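Local coordinates for INSIG protein homolog (Mycobacterium vanbaalenii PYR-1, PDB 4XU6), which binds diacylglycerol within the membrane as a homotrimeric bacterial homolog of the sterol-sensing Insig proteins, at the N-tridecanoic acid site and the interface of chains A and B. Sequence-based numbering; all coordinates share one arbitrary frame. Chains: chain A/B, Uncharacterized protein.

Contact 1: the N-tridecanoic acid site. Residues chain A 15, 18-19, 26, 49, 53, 83, 86, 90, 139, 150, 164, 167-168, 171, 174. With TDA (N-tridecanoic acid), chain C.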
loop_
_atom_site.group_PDB
_atom_site.type_symbol
_atom_site.label_atom_id
_atom_site.label_comp_id
_atom_site.label_asym_id
_atom_site.label_seq_id
_atom_site.Cartn_x
_atom_site.Cartn_y
_atom_site.Cartn_z
ATOM N N GLY A 15 -21.161 3.971 3.929
ATOM C CA GLY A 15 -20.942 4.071 2.499
ATOM C C GLY A 15 -21.059 5.497 1.981
ATOM O O GLY A 15 -20.268 5.938 1.139
ATOM N N ALA A 18 -17.867 7.587 3.104
ATOM C CA ALA A 18 -16.721 7.195 2.291
ATOM C C ALA A 18 -16.859 7.683 0.847
ATOM O O ALA A 18 -15.890 8.136 0.246
ATOM C CB ALA A 18 -16.527 5.685 2.341
ATOM N N ALA A 19 -18.064 7.589 0.290
ATOM C CA ALA A 19 -18.321 8.070 -1.067
ATOM C C ALA A 19 -18.061 9.567 -1.214
ATOM O O ALA A 19 -17.478 10.003 -2.209
ATOM C CB ALA A 19 -19.752 7.744 -1.507
ATOM N N HIS A 26 -11.975 13.007 -6.262
ATOM C CA HIS A 26 -12.054 13.006 -7.726
ATOM C C HIS A 26 -12.348 14.392 -8.305
ATOM O O HIS A 26 -11.736 14.808 -9.292
ATOM C CB HIS A 26 -13.111 12.006 -8.214
ATOM C CG HIS A 26 -12.604 10.599 -8.306
ATOM N ND1 HIS A 26 -13.419 9.526 -8.599
ATOM C CD2 HIS A 26 -11.356 10.093 -8.157
ATOM C CE1 HIS A 26 -12.696 8.419 -8.617
ATOM N NE2 HIS A 26 -11.439 8.736 -8.354
ATOM N N PHE A 49 -25.712 11.174 -5.060
ATOM C CA PHE A 49 -24.508 10.343 -5.125
ATOM C C PHE A 49 -24.246 9.543 -3.836
ATOM O O PHE A 49 -24.155 8.302 -3.885
ATOM C CB PHE A 49 -23.271 11.155 -5.567
ATOM C CG PHE A 49 -22.005 10.344 -5.565
ATOM C CD1 PHE A 49 -21.751 9.446 -6.593
ATOM C CD2 PHE A 49 -21.094 10.442 -4.519
ATOM C CE1 PHE A 49 -20.600 8.661 -6.594
ATOM C CE2 PHE A 49 -19.940 9.660 -4.510
ATOM C CZ PHE A 49 -19.690 8.775 -5.556
ATOM N N VAL A 53 -24.446 5.300 -3.412
ATOM C CA VAL A 53 -23.367 4.459 -2.889
ATOM C C VAL A 53 -23.733 3.872 -1.522
ATOM O O VAL A 53 -23.433 2.711 -1.224
ATOM C CB VAL A 53 -22.025 5.221 -2.801
ATOM C CG1 VAL A 53 -20.923 4.300 -2.226
ATOM C CG2 VAL A 53 -21.626 5.766 -4.181
ATOM N N VAL A 83 -12.519 -1.160 5.071
ATOM C CA VAL A 83 -13.008 0.170 4.709
ATOM C C VAL A 83 -11.830 1.106 4.392
ATOM O O VAL A 83 -11.865 1.878 3.432
ATOM C CB VAL A 83 -13.919 0.764 5.802
ATOM C CG1 VAL A 83 -14.187 2.241 5.529
ATOM C CG2 VAL A 83 -15.240 -0.008 5.852
ATOM N N VAL A 86 -10.407 0.299 0.889
ATOM C CA VAL A 86 -11.249 0.809 -0.199
ATOM C C VAL A 86 -11.149 2.335 -0.305
ATOM O O VAL A 86 -10.987 2.886 -1.391
ATOM C CB VAL A 86 -12.728 0.370 -0.030
ATOM C CG1 VAL A 86 -13.611 1.054 -1.087
ATOM C CG2 VAL A 86 -12.834 -1.145 -0.172
ATOM N N TYR A 90 -9.541 4.351 -3.372
ATOM C CA TYR A 90 -10.383 5.370 -4.002
ATOM C C TYR A 90 -9.621 6.701 -4.123
ATOM O O TYR A 90 -9.510 7.277 -5.224
ATOM C CB TYR A 90 -11.637 5.530 -3.132
ATOM C CG TYR A 90 -12.845 6.224 -3.748
ATOM C CD1 TYR A 90 -12.732 7.060 -4.854
ATOM C CD2 TYR A 90 -14.105 6.040 -3.189
ATOM C CE1 TYR A 90 -13.864 7.694 -5.391
ATOM C CE2 TYR A 90 -15.223 6.659 -3.716
ATOM C CZ TYR A 90 -15.099 7.478 -4.803
ATOM O OH TYR A 90 -16.232 8.089 -5.298
ATOM N N GLU A 139 -22.450 4.226 -14.167
ATOM C CA GLU A 139 -21.639 5.394 -14.493
ATOM C C GLU A 139 -21.604 5.675 -15.990
ATOM O O GLU A 139 -21.682 6.828 -16.417
ATOM C CB GLU A 139 -20.214 5.240 -13.941
ATOM C CG GLU A 139 -20.167 5.243 -12.410
ATOM C CD GLU A 139 -18.848 5.742 -11.864
ATOM O OE1 GLU A 139 -18.216 6.598 -12.513
ATOM O OE2 GLU A 139 -18.448 5.272 -10.783
ATOM N N TYR A 150 -15.614 12.067 -17.077
ATOM C CA TYR A 150 -14.260 11.812 -16.596
ATOM C C TYR A 150 -13.260 12.682 -17.343
ATOM O O TYR A 150 -13.532 13.150 -18.450
ATOM C CB TYR A 150 -13.896 10.321 -16.729
ATOM C CG TYR A 150 -14.394 9.495 -15.566
ATOM C CD1 TYR A 150 -15.714 9.056 -15.514
ATOM C CD2 TYR A 150 -13.548 9.168 -14.505
ATOM C CE1 TYR A 150 -16.179 8.320 -14.434
ATOM C CE2 TYR A 150 -14.001 8.431 -13.429
ATOM C CZ TYR A 150 -15.316 8.007 -13.396
ATOM O OH TYR A 150 -15.781 7.279 -12.321
ATOM N N LEU A 164 -12.413 1.691 -12.392
ATOM C CA LEU A 164 -13.679 1.463 -11.695
ATOM C C LEU A 164 -13.949 -0.015 -11.485
ATOM O O LEU A 164 -14.523 -0.403 -10.477
ATOM C CB LEU A 164 -14.854 2.083 -12.454
ATOM C CG LEU A 164 -14.868 3.612 -12.493
ATOM C CD1 LEU A 164 -16.064 4.098 -13.316
ATOM C CD2 LEU A 164 -14.918 4.188 -11.083
ATOM N N LEU A 167 -11.972 -1.132 -8.537
ATOM C CA LEU A 167 -12.379 -0.326 -7.381
ATOM C C LEU A 167 -13.729 -0.797 -6.842
ATOM O O LEU A 167 -13.872 -1.024 -5.645
ATOM C CB LEU A 167 -12.406 1.177 -7.710
ATOM C CG LEU A 167 -12.891 2.137 -6.611
ATOM C CD1 LEU A 167 -12.038 2.012 -5.359
ATOM C CD2 LEU A 167 -12.910 3.597 -7.133
ATOM N N TYR A 168 -14.711 -0.955 -7.726
ATOM C CA TYR A 168 -16.022 -1.459 -7.311
ATOM C C TYR A 168 -15.917 -2.887 -6.781
ATOM O O TYR A 168 -16.594 -3.248 -5.819
ATOM C CB TYR A 168 -17.030 -1.392 -8.468
ATOM C CG TYR A 168 -17.705 -0.036 -8.638
ATOM C CD1 TYR A 168 -18.650 0.407 -7.712
ATOM C CD2 TYR A 168 -17.407 0.791 -9.721
ATOM C CE1 TYR A 168 -19.279 1.644 -7.855
ATOM C CE2 TYR A 168 -18.041 2.047 -9.879
ATOM C CZ TYR A 168 -18.978 2.454 -8.927
ATOM O OH TYR A 168 -19.621 3.678 -9.043
ATOM N N PHE A 171 -14.831 -2.700 -3.264
ATOM C CA PHE A 171 -16.002 -2.204 -2.540
ATOM C C PHE A 171 -16.992 -3.347 -2.219
ATOM O O PHE A 171 -17.404 -3.518 -1.067
ATOM C CB PHE A 171 -16.652 -1.068 -3.360
ATOM C CG PHE A 171 -18.045 -0.677 -2.904
ATOM C CD1 PHE A 171 -18.324 -0.410 -1.567
ATOM C CD2 PHE A 171 -19.066 -0.553 -3.839
ATOM C CE1 PHE A 171 -19.616 -0.043 -1.162
ATOM C CE2 PHE A 171 -20.358 -0.182 -3.454
ATOM C CZ PHE A 171 -20.632 0.085 -2.125
ATOM N N VAL A 174 -15.716 -5.760 0.482
ATOM C CA VAL A 174 -15.757 -5.189 1.820
ATOM C C VAL A 174 -17.203 -4.998 2.321
ATOM O O VAL A 174 -17.478 -5.208 3.495
ATOM C CB VAL A 174 -14.908 -3.894 1.907
ATOM C CG1 VAL A 174 -15.109 -3.197 3.244
ATOM C CG2 VAL A 174 -13.424 -4.246 1.689
HETATM O O21 TDA C . -15.674 7.055 -9.287
HETATM O O22 TDA C . -17.734 8.083 -9.627
HETATM C C21 TDA C . -17.095 7.237 -9.000
HETATM C C22 TDA C . -17.761 6.456 -7.905
HETATM C C23 TDA C . -16.914 5.254 -7.475
HETATM C C24 TDA C . -17.515 4.561 -6.252
HETATM C C25 TDA C . -16.735 3.296 -5.891
HETATM C C26 TDA C . -17.302 2.600 -4.657
HETATM C C27 TDA C . -17.026 3.474 -3.442
HETATM C C28 TDA C . -17.525 2.847 -2.160
HETATM C C29 TDA C . -17.362 3.838 -1.019
HETATM C C30 TDA C . -17.816 3.166 0.263
HETATM C C31 TDA C . -16.861 2.038 0.623
HETATM C C32 TDA C . -17.184 1.473 2.000
HETATM C C33 TDA C . -16.671 0.045 2.138
#
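The lipid pocket lies deep in the middle of the transmembrane helix bundle and buries the N-tridecanoic acid almost completely. The fatty acid may come from purification or crystallisation; it probably occupies part of the diacylglycerol site, since A:His26 and A:Tyr150, both established diacylglycerol-binding residues, meet its O21. The A:Tyr150 hydroxyl sits between carboxyl oxygen O21 of TDA, 3.0 Å from OH, and A:Glu139 OE1, 2.5 Å from OH on the syn lone pair. It has one proton for the two, and the short contact suggests that this may be shared with, or given to, the carboxylate. The A:His26 ring meets TDA O21 edge-on, in plane, with CE1 3.3 Å away. A:Glu139 OE2 takes A:Tyr168 OH on the anti lone pair at 2.6 Å. A:Glu139 OE2 also lies 3.1 Å from O22 of TDA, a hydrogen bond if one of the two carboxyls keeps its proton, as this crowding may favour. Beyond the carboxyl group the tail runs between aromatic walls. A:Phe171, CG anti to the backbone N (chi1 166°), turns its ring face to C28 of TDA, 3.6 Å from the centroid, and A:Tyr168 offers its face to C25. From the opposite wall, A:Tyr90 lays CE2 3.7 Å from C27 of TDA. A:Ala18 CB presses on C30, and A:Val83 and A:Val174 close the tail end around C33. Helices 5-29, 48-64, 76-96, 122-144 and 164-184 line the pocket, with strand 148-150 supplying A:Tyr150.

Contact 2: the interface of chains A and B. Residues chain A 110, 113-114, 117; chain B 77, 80-81, 84-85, 88.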
loop_
_atom_site.group_PDB
_atom_site.type_symbol
_atom_site.label_atom_id
_atom_site.label_comp_id
_atom_site.label_asym_id
_atom_site.label_seq_id
_atom_site.Cartn_x
_atom_site.Cartn_y
_atom_site.Cartn_z
ATOM N N ALA A 110 -4.258 -4.541 -8.287
ATOM C CA ALA A 110 -3.407 -5.170 -7.273
ATOM C C ALA A 110 -3.957 -4.900 -5.878
ATOM O O ALA A 110 -4.003 -5.787 -5.042
ATOM C CB ALA A 110 -1.958 -4.673 -7.386
ATOM N N ALA A 113 -7.039 -7.072 -5.415
ATOM C CA ALA A 113 -6.694 -8.481 -5.226
ATOM C C ALA A 113 -6.170 -8.724 -3.816
ATOM O O ALA A 113 -6.521 -9.720 -3.175
ATOM C CB ALA A 113 -5.665 -8.932 -6.258
ATOM N N ILE A 114 -5.320 -7.823 -3.332
ATOM C CA ILE A 114 -4.767 -7.981 -1.990
ATOM C C ILE A 114 -5.868 -7.863 -0.934
ATOM O O ILE A 114 -5.918 -8.649 0.018
ATOM C CB ILE A 114 -3.629 -6.986 -1.725
ATOM C CG1 ILE A 114 -2.380 -7.397 -2.523
ATOM C CG2 ILE A 114 -3.295 -6.922 -0.231
ATOM C CD1 ILE A 114 -1.347 -6.285 -2.690
ATOM N N CYS A 117 -7.720 -11.131 -0.991
ATOM C CA CYS A 117 -6.913 -12.219 -0.412
ATOM C C CYS A 117 -6.877 -12.157 1.112
ATOM O O CYS A 117 -6.938 -13.187 1.788
ATOM C CB CYS A 117 -5.487 -12.193 -0.957
ATOM S SG CYS A 117 -5.367 -12.750 -2.666
ATOM N N CYS B 77 -4.120 -18.015 -2.121
ATOM C CA CYS B 77 -4.325 -16.581 -1.880
ATOM C C CYS B 77 -3.056 -15.885 -1.424
ATOM O O CYS B 77 -2.879 -14.682 -1.663
ATOM C CB CYS B 77 -5.451 -16.332 -0.886
ATOM S SG CYS B 77 -6.921 -15.690 -1.686
ATOM N N LEU B 80 -1.447 -15.410 -4.808
ATOM C CA LEU B 80 -2.105 -14.333 -5.550
ATOM C C LEU B 80 -1.761 -12.982 -4.930
ATOM O O LEU B 80 -1.439 -12.029 -5.641
ATOM C CB LEU B 80 -3.624 -14.528 -5.576
ATOM C CG LEU B 80 -4.448 -13.369 -6.162
ATOM C CD1 LEU B 80 -4.029 -13.026 -7.593
ATOM C CD2 LEU B 80 -5.944 -13.684 -6.105
ATOM N N GLY B 81 -1.825 -12.915 -3.601
ATOM C CA GLY B 81 -1.486 -11.698 -2.886
ATOM C C GLY B 81 -0.051 -11.277 -3.140
ATOM O O GLY B 81 0.232 -10.096 -3.274
ATOM N N ALA B 84 0.278 -9.957 -6.714
ATOM C CA ALA B 84 -0.320 -8.622 -6.736
ATOM C C ALA B 84 0.613 -7.584 -6.100
ATOM O O ALA B 84 0.727 -6.462 -6.584
ATOM C CB ALA B 84 -1.677 -8.642 -6.036
ATOM N N ALA B 85 1.291 -7.960 -5.018
ATOM C CA ALA B 85 2.196 -7.029 -4.336
ATOM C C ALA B 85 3.374 -6.664 -5.237
ATOM O O ALA B 85 3.776 -5.504 -5.307
ATOM C CB ALA B 85 2.697 -7.623 -3.015
ATOM N N GLY B 88 1.996 -4.590 -8.224
ATOM C CA GLY B 88 1.648 -3.255 -7.760
ATOM C C GLY B 88 2.884 -2.424 -7.484
ATOM O O GLY B 88 2.921 -1.234 -7.785
#
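Helix 101-119 of chain A packs against helix 76-96 of chain B in a close, small-residue seam of the homotrimer, with A:Cys117, B:Ala84 and A:Ile114 burying most surface. A:Cys117 holds its sulfur beside its own backbone N and anti to the carbonyl carbon (chi1 -73°), which sends SG across to the first turn of the opposite helix. A:Cys117 SG lies 3.3 Å from the carbonyl O of B:Cys77; the thiol has one proton for either B:Cys77 O or A:Ala113 O, and both contacts are weak. With CG anti to the backbone N (chi1 172°), B:Leu80 CD2 covers A:Cys117 SG at 3.6 Å. The SG atoms of A:Cys117 and B:Cys77, the latter an engineered residue, stand 3.5 Å apart, too far for a disulfide as modelled, although the trimer was cross-linked and this pair is the likely place.

Further along, the methyl of B:Ala84 points into the chain A helix between A:Ala110, A:Ala113 and A:Ile114. A:Ile114 comes alongside: CG1, anti to the carbonyl carbon (chi1 -72°), rests 3.8 Å from B:Ala84 CB, and CD1 runs on over the backbone of B:Ala85, 4.0 Å from its CA. A:Ala113 CB meets B:Ala84 CB methyl to methyl at 4.0 Å. A:Ala110 CB touches B:Ala84 O and reaches B:Gly88 CA at 3.9 Å. With glycines B:Gly81 and B:Gly88 in the seam, the two backbones come near each other and apolar fit carries the contact. The patch takes in about two turns in the second half of helix 101-119 of chain A and the first half or so of helix 76-96 of chain B, and is one part of a larger interface.

Contact 1 and contact 2 are centred about 19 Å apart, measured between their C-alpha centres, and share no residue in a single chain. They do share an element: helix 76-96 lines the lipid pocket with A:Val83, A:Val86 and A:Tyr90, and in chain B the same helix presents B:Leu80, B:Gly81, B:Ala84 and B:Ala85 to a neighbour. In every subunit this helix therefore has a ligand-facing side and an oligomer-facing side. The residues lining the pocket given here all come from one chain, so the trimer contact does not appear to form the pocket wall, though movement of the shared helix could conceivably couple the two.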